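Long-range contact in catechol 2,3-dioxygenase (PDB 3HPY), which probably catalyses the iron-dependent extradiol cleavage of catechol by O2 to a 2-hydroxy-6-oxohexa-2,4-dienoate, as part of aromatic hydrocarbon breakdown: residues P149-I162 and V206-L220. Sequence-based numbering, arbitrary orientation.
With FE (Fe (III) ion), chain I; MCT (4-methylcatechol), chain J.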
loop_
_atom_site.group_PDB
_atom_site.type_symbol
_atom_site.label_atom_id
_atom_site.label_comp_id
_atom_site.label_asym_id
_atom_site.label_seq_id
_atom_site.Cartn_x
_atom_site.Cartn_y
_atom_site.Cartn_z
ATOM N N PRO C 149 -7.371 -15.583 0.301
ATOM C CA PRO C 149 -7.007 -15.192 -1.065
ATOM C C PRO C 149 -8.228 -15.020 -1.969
ATOM O O PRO C 149 -9.333 -15.436 -1.610
ATOM C CB PRO C 149 -6.083 -16.319 -1.504
ATOM C CG PRO C 149 -6.678 -17.513 -0.798
ATOM C CD PRO C 149 -6.960 -16.973 0.587
ATOM N N ILE C 150 -8.007 -14.420 -3.139
ATOM C CA ILE C 150 -9.061 -14.126 -4.109
ATOM C C ILE C 150 -9.338 -15.187 -5.180
ATOM O O ILE C 150 -10.460 -15.290 -5.664
ATOM C CB ILE C 150 -8.774 -12.771 -4.811
ATOM C CG1 ILE C 150 -9.074 -11.615 -3.848
ATOM C CG2 ILE C 150 -9.630 -12.617 -6.060
ATOM C CD1 ILE C 150 -8.158 -11.556 -2.640
ATOM N N GLN C 151 -8.324 -15.951 -5.570
ATOM C CA GLN C 151 -8.511 -17.008 -6.562
ATOM C C GLN C 151 -7.337 -17.976 -6.595
ATOM O O GLN C 151 -6.248 -17.657 -6.124
ATOM C CB GLN C 151 -8.693 -16.426 -7.977
ATOM C CG GLN C 151 -7.519 -15.597 -8.496
ATOM C CD GLN C 151 -7.642 -15.237 -9.976
ATOM O OE1 GLN C 151 -8.735 -14.954 -10.476
ATOM N NE2 GLN C 151 -6.512 -15.219 -10.674
ATOM N N LEU C 152 -7.578 -19.170 -7.138
ATOM C CA LEU C 152 -6.522 -20.161 -7.319
ATOM C C LEU C 152 -5.864 -19.585 -8.575
ATOM O O LEU C 152 -6.439 -19.642 -9.660
ATOM C CB LEU C 152 -7.126 -21.545 -7.611
ATOM C CG LEU C 152 -6.179 -22.645 -8.109
ATOM C CD1 LEU C 152 -5.259 -23.066 -6.968
ATOM C CD2 LEU C 152 -6.972 -23.851 -8.629
ATOM N N ASP C 153 -4.681 -18.995 -8.425
ATOM C CA ASP C 153 -4.002 -18.364 -9.558
ATOM C C ASP C 153 -3.320 -19.327 -10.517
ATOM O O ASP C 153 -3.383 -19.152 -11.732
ATOM C CB ASP C 153 -2.952 -17.370 -9.062
ATOM C CG ASP C 153 -2.601 -16.344 -10.104
ATOM O OD1 ASP C 153 -3.452 -15.455 -10.349
ATOM O OD2 ASP C 153 -1.494 -16.434 -10.685
ATOM N N HIS C 154 -2.652 -20.327 -9.952
ATOM C CA HIS C 154 -1.928 -21.310 -10.736
ATOM C C HIS C 154 -1.247 -22.296 -9.806
ATOM O O HIS C 154 -1.544 -22.365 -8.615
ATOM C CB HIS C 154 -0.843 -20.633 -11.565
ATOM C CG HIS C 154 0.184 -19.916 -10.745
ATOM N ND1 HIS C 154 -0.016 -18.647 -10.243
ATOM C CD2 HIS C 154 1.429 -20.282 -10.351
ATOM C CE1 HIS C 154 1.062 -18.260 -9.584
ATOM N NE2 HIS C 154 1.953 -19.233 -9.634
ATOM N N CYS C 155 -0.321 -23.063 -10.380
ATOM C CA CYS C 155 0.464 -24.027 -9.628
ATOM C C CYS C 155 1.740 -24.214 -10.424
ATOM O O CYS C 155 1.794 -23.886 -11.614
ATOM C CB CYS C 155 -0.273 -25.364 -9.472
ATOM S SG CYS C 155 -0.333 -26.402 -10.962
ATOM N N LEU C 156 2.778 -24.711 -9.767
ATOM C CA LEU C 156 4.046 -24.936 -10.435
ATOM C C LEU C 156 4.387 -26.402 -10.234
ATOM O O LEU C 156 4.510 -26.868 -9.103
ATOM C CB LEU C 156 5.125 -24.036 -9.829
ATOM C CG LEU C 156 6.465 -23.887 -10.556
ATOM C CD1 LEU C 156 7.274 -22.771 -9.908
ATOM C CD2 LEU C 156 7.239 -25.185 -10.498
ATOM N N LEU C 157 4.517 -27.127 -11.341
ATOM C CA LEU C 157 4.826 -28.547 -11.296
ATOM C C LEU C 157 6.266 -28.833 -11.669
ATOM O O LEU C 157 6.879 -28.107 -12.455
ATOM C CB LEU C 157 3.919 -29.332 -12.246
ATOM C CG LEU C 157 2.405 -29.212 -12.093
ATOM C CD1 LEU C 157 2.025 -29.040 -10.624
ATOM C CD2 LEU C 157 1.930 -28.048 -12.925
ATOM N N TYR C 158 6.788 -29.910 -11.093
ATOM C CA TYR C 158 8.146 -30.366 -11.350
ATOM C C TYR C 158 8.083 -31.761 -11.941
ATOM O O TYR C 158 7.528 -32.672 -11.339
ATOM C CB TYR C 158 8.952 -30.413 -10.059
ATOM C CG TYR C 158 9.776 -29.184 -9.809
ATOM C CD1 TYR C 158 9.176 -27.932 -9.688
ATOM C CD2 TYR C 158 11.161 -29.270 -9.666
ATOM C CE1 TYR C 158 9.936 -26.793 -9.422
ATOM C CE2 TYR C 158 11.930 -28.136 -9.403
ATOM C CZ TYR C 158 11.310 -26.902 -9.282
ATOM O OH TYR C 158 12.051 -25.778 -9.008
ATOM N N GLY C 159 8.651 -31.922 -13.124
ATOM C CA GLY C 159 8.643 -33.217 -13.768
ATOM C C GLY C 159 9.540 -33.168 -14.981
ATOM O O GLY C 159 9.922 -32.081 -15.416
ATOM N N PRO C 160 9.903 -34.329 -15.544
ATOM C CA PRO C 160 10.768 -34.427 -16.726
ATOM C C PRO C 160 10.082 -34.047 -18.044
ATOM O O PRO C 160 8.851 -33.961 -18.113
ATOM C CB PRO C 160 11.204 -35.891 -16.708
ATOM C CG PRO C 160 10.002 -36.584 -16.109
ATOM C CD PRO C 160 9.640 -35.660 -14.966
ATOM N N ASN C 161 10.897 -33.819 -19.075
ATOM C CA ASN C 161 10.428 -33.473 -20.416
ATOM C C ASN C 161 9.503 -32.259 -20.436
ATOM O O ASN C 161 8.322 -32.380 -20.754
ATOM C CB ASN C 161 9.705 -34.670 -21.041
ATOM C CG ASN C 161 10.428 -35.979 -20.791
ATOM O OD1 ASN C 161 11.598 -36.136 -21.148
ATOM N ND2 ASN C 161 9.738 -36.926 -20.166
ATOM N N ILE C 162 10.047 -31.091 -20.104
ATOM C CA ILE C 162 9.268 -29.856 -20.081
ATOM C C ILE C 162 8.912 -29.431 -21.505
ATOM O O ILE C 162 7.834 -28.889 -21.752
ATOM C CB ILE C 162 10.063 -28.714 -19.394
ATOM C CG1 ILE C 162 10.432 -29.122 -17.965
ATOM C CG2 ILE C 162 9.247 -27.446 -19.372
ATOM C CD1 ILE C 162 9.246 -29.535 -17.108
ATOM N N VAL C 206 8.896 -26.789 -14.213
ATOM C CA VAL C 206 10.340 -26.689 -14.084
ATOM C C VAL C 206 10.926 -28.077 -14.335
ATOM O O VAL C 206 10.438 -29.066 -13.786
ATOM C CB VAL C 206 10.740 -26.195 -12.686
ATOM C CG1 VAL C 206 12.249 -26.084 -12.586
ATOM C CG2 VAL C 206 10.112 -24.843 -12.419
ATOM N N GLU C 207 11.954 -28.142 -15.177
ATOM C CA GLU C 207 12.599 -29.410 -15.524
ATOM C C GLU C 207 13.065 -30.119 -14.263
ATOM O O GLU C 207 13.790 -29.543 -13.459
ATOM C CB GLU C 207 13.795 -29.163 -16.441
ATOM C CG GLU C 207 14.377 -30.425 -17.076
ATOM C CD GLU C 207 13.483 -31.004 -18.170
ATOM O OE1 GLU C 207 13.114 -30.254 -19.103
ATOM O OE2 GLU C 207 13.155 -32.213 -18.107
ATOM N N TYR C 208 12.645 -31.367 -14.094
ATOM C CA TYR C 208 13.018 -32.130 -12.916
ATOM C C TYR C 208 13.025 -33.627 -13.216
ATOM O O TYR C 208 12.111 -34.141 -13.858
ATOM C CB TYR C 208 12.030 -31.835 -11.794
ATOM C CG TYR C 208 12.492 -32.274 -10.431
ATOM C CD1 TYR C 208 13.656 -31.751 -9.870
ATOM C CD2 TYR C 208 11.745 -33.180 -9.681
ATOM C CE1 TYR C 208 14.066 -32.119 -8.591
ATOM C CE2 TYR C 208 12.142 -33.555 -8.402
ATOM C CZ TYR C 208 13.302 -33.020 -7.863
ATOM O OH TYR C 208 13.691 -33.385 -6.592
ATOM N N PRO C 209 14.064 -34.343 -12.752
ATOM C CA PRO C 209 14.201 -35.788 -12.963
ATOM C C PRO C 209 13.013 -36.611 -12.463
ATOM O O PRO C 209 12.620 -37.588 -13.102
ATOM C CB PRO C 209 15.485 -36.120 -12.214
ATOM C CG PRO C 209 16.295 -34.878 -12.393
ATOM C CD PRO C 209 15.279 -33.790 -12.130
ATOM N N GLU C 210 12.452 -36.219 -11.321
ATOM C CA GLU C 210 11.312 -36.929 -10.739
ATOM C C GLU C 210 10.034 -36.431 -11.393
ATOM O O GLU C 210 9.951 -35.268 -11.780
ATOM C CB GLU C 210 11.234 -36.666 -9.235
ATOM C CG GLU C 210 10.786 -37.855 -8.407
ATOM C CD GLU C 210 11.892 -38.883 -8.239
ATOM O OE1 GLU C 210 12.262 -39.540 -9.241
ATOM O OE2 GLU C 210 12.399 -39.020 -7.103
ATOM N N LYS C 211 9.037 -37.305 -11.503
ATOM C CA LYS C 211 7.775 -36.921 -12.119
ATOM C C LYS C 211 6.628 -36.886 -11.116
ATOM O O LYS C 211 6.651 -37.590 -10.104
ATOM C CB LYS C 211 7.426 -37.881 -13.264
ATOM C CG LYS C 211 7.127 -39.302 -12.821
ATOM C CD LYS C 211 6.508 -40.124 -13.950
ATOM C CE LYS C 211 7.469 -40.333 -15.109
ATOM N NZ LYS C 211 6.771 -40.939 -16.281
ATOM N N GLY C 212 5.630 -36.053 -11.407
ATOM C CA GLY C 212 4.468 -35.936 -10.543
ATOM C C GLY C 212 4.706 -35.071 -9.323
ATOM O O GLY C 212 3.879 -35.028 -8.405
ATOM N N LYS C 213 5.838 -34.375 -9.316
ATOM C CA LYS C 213 6.193 -33.516 -8.198
ATOM C C LYS C 213 5.423 -32.199 -8.193
ATOM O O LYS C 213 5.233 -31.566 -9.227
ATOM C CB LYS C 213 7.701 -33.243 -8.205
ATOM C CG LYS C 213 8.537 -34.427 -7.714
ATOM C CD LYS C 213 8.211 -34.746 -6.254
ATOM C CE LYS C 213 8.964 -35.961 -5.721
ATOM N NZ LYS C 213 8.481 -37.237 -6.311
ATOM N N LEU C 214 4.983 -31.797 -7.009
ATOM C CA LEU C 214 4.239 -30.562 -6.847
ATOM C C LEU C 214 5.095 -29.546 -6.113
ATOM O O LEU C 214 5.437 -29.751 -4.949
ATOM C CB LEU C 214 2.954 -30.833 -6.059
ATOM C CG LEU C 214 2.062 -29.670 -5.602
ATOM C CD1 LEU C 214 2.533 -29.172 -4.252
ATOM C CD2 LEU C 214 2.058 -28.555 -6.633
ATOM N N HIS C 215 5.462 -28.462 -6.789
ATOM C CA HIS C 215 6.263 -27.436 -6.133
ATOM C C HIS C 215 5.334 -26.625 -5.232
ATOM O O HIS C 215 5.602 -26.453 -4.042
ATOM C CB HIS C 215 6.934 -26.504 -7.146
ATOM C CG HIS C 215 7.969 -25.606 -6.537
ATOM N ND1 HIS C 215 9.309 -25.931 -6.501
ATOM C CD2 HIS C 215 7.853 -24.423 -5.889
ATOM C CE1 HIS C 215 9.973 -24.989 -5.856
ATOM N NE2 HIS C 215 9.112 -24.062 -5.473
ATOM N N HIS C 216 4.236 -26.138 -5.799
ATOM C CA HIS C 216 3.279 -25.363 -5.026
ATOM C C HIS C 216 2.055 -24.952 -5.825
ATOM O O HIS C 216 2.101 -24.873 -7.052
ATOM C CB HIS C 216 3.931 -24.091 -4.495
ATOM C CG HIS C 216 4.180 -23.057 -5.546
ATOM N ND1 HIS C 216 5.373 -22.959 -6.225
ATOM C CD2 HIS C 216 3.394 -22.062 -6.023
ATOM C CE1 HIS C 216 5.315 -21.951 -7.072
ATOM N NE2 HIS C 216 4.124 -21.387 -6.971
ATOM N N CYS C 217 0.962 -24.703 -5.111
ATOM C CA CYS C 217 -0.272 -24.209 -5.716
ATOM C C CYS C 217 -0.265 -22.743 -5.286
ATOM O O CYS C 217 0.146 -22.436 -4.165
ATOM C CB CYS C 217 -1.503 -24.916 -5.138
ATOM S SG CYS C 217 -1.891 -26.518 -5.900
ATOM N N SER C 218 -0.715 -21.839 -6.151
ATOM C CA SER C 218 -0.686 -20.424 -5.794
ATOM C C SER C 218 -2.030 -19.718 -5.690
ATOM O O SER C 218 -2.954 -19.980 -6.464
ATOM C CB SER C 218 0.196 -19.657 -6.769
ATOM O OG SER C 218 0.223 -18.284 -6.415
ATOM N N PHE C 219 -2.106 -18.802 -4.730
ATOM C CA PHE C 219 -3.313 -18.033 -4.468
ATOM C C PHE C 219 -3.072 -16.540 -4.667
ATOM O O PHE C 219 -2.045 -15.994 -4.243
ATOM C CB PHE C 219 -3.808 -18.321 -3.046
ATOM C CG PHE C 219 -4.173 -19.766 -2.819
ATOM C CD1 PHE C 219 -3.191 -20.715 -2.551
ATOM C CD2 PHE C 219 -5.498 -20.180 -2.916
ATOM C CE1 PHE C 219 -3.517 -22.054 -2.384
ATOM C CE2 PHE C 219 -5.847 -21.522 -2.754
ATOM C CZ PHE C 219 -4.853 -22.465 -2.487
ATOM N N LEU C 220 -4.025 -15.883 -5.318
ATOM C CA LEU C 220 -3.902 -14.461 -5.604
ATOM C C LEU C 220 -4.306 -13.576 -4.435
ATOM O O LEU C 220 -5.282 -13.860 -3.747
ATOM C CB LEU C 220 -4.750 -14.108 -6.834
ATOM C CG LEU C 220 -4.668 -12.672 -7.375
ATOM C CD1 LEU C 220 -3.246 -12.368 -7.808
ATOM C CD2 LEU C 220 -5.625 -12.507 -8.552
HETATM FE FE FE I . 3.802 -19.379 -8.144
HETATM C C1 MCT J . 8.271 -18.002 -10.037
HETATM C C2 MCT J . 7.615 -18.989 -9.283
HETATM C C3 MCT J . 6.235 -18.846 -9.012
HETATM O O3 MCT J . 5.608 -19.781 -8.291
HETATM C C4 MCT J . 5.507 -17.725 -9.498
HETATM O O4 MCT J . 4.177 -17.609 -9.224
HETATM C C5 MCT J . 6.172 -16.728 -10.263
HETATM C C6 MCT J . 7.557 -16.879 -10.528
HETATM C C MCT J . 9.732 -18.139 -10.324
#
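H154 and H216, on the antiparallel strands 151-159 and 213-220, converge on the iron: H154 NE2 and H216 NE2 each bind it at 2.4 Å, and E267 completes the protein's facial triad, characteristic of extradiol dioxygenases. In both histidines CG sits between the backbone N and the carbonyl carbon (chi1 61° and 73°), a rotamer that brings both NE2 atoms to the metal. O3 and O4 of 4-methylcatechol chelate the iron at 1.9 and 2.1 Å. Behind H154, D153 OD2 accepts a hydrogen bond from H154 ND1 at 2.7 Å through its anti lone pair, close to the imidazole plane, while Q151 NE2 donates one to D153 OD1; the D153 bond and the iron together hold the ring's rotation, and Q151 positions the carboxylate. S218 CB lies over one face of the H154 ring, 3.4 Å from its centroid, and S218 OG is hydrogen-bonded to E267. Two classic beta bulges, D153-H154 opposite S218 and H215-H216 opposite L156, each shift the register by one residue and contain one iron-binding histidine. L156 lays CB and CD1 against H216 CE1 and presses CD2 on V206 CG2 at a tight 3.5 Å. Farther along, V206 CB sits over one face of the Y158 ring, whose edge points into the Y208 face with the planes at 71°. Strand 151-159 lies between the parallel strand 203-207 and strand 213-220, which pairs in turn with strand 265-270; L152 and C155 pack on F69 of strand 65-73, in the other sheet.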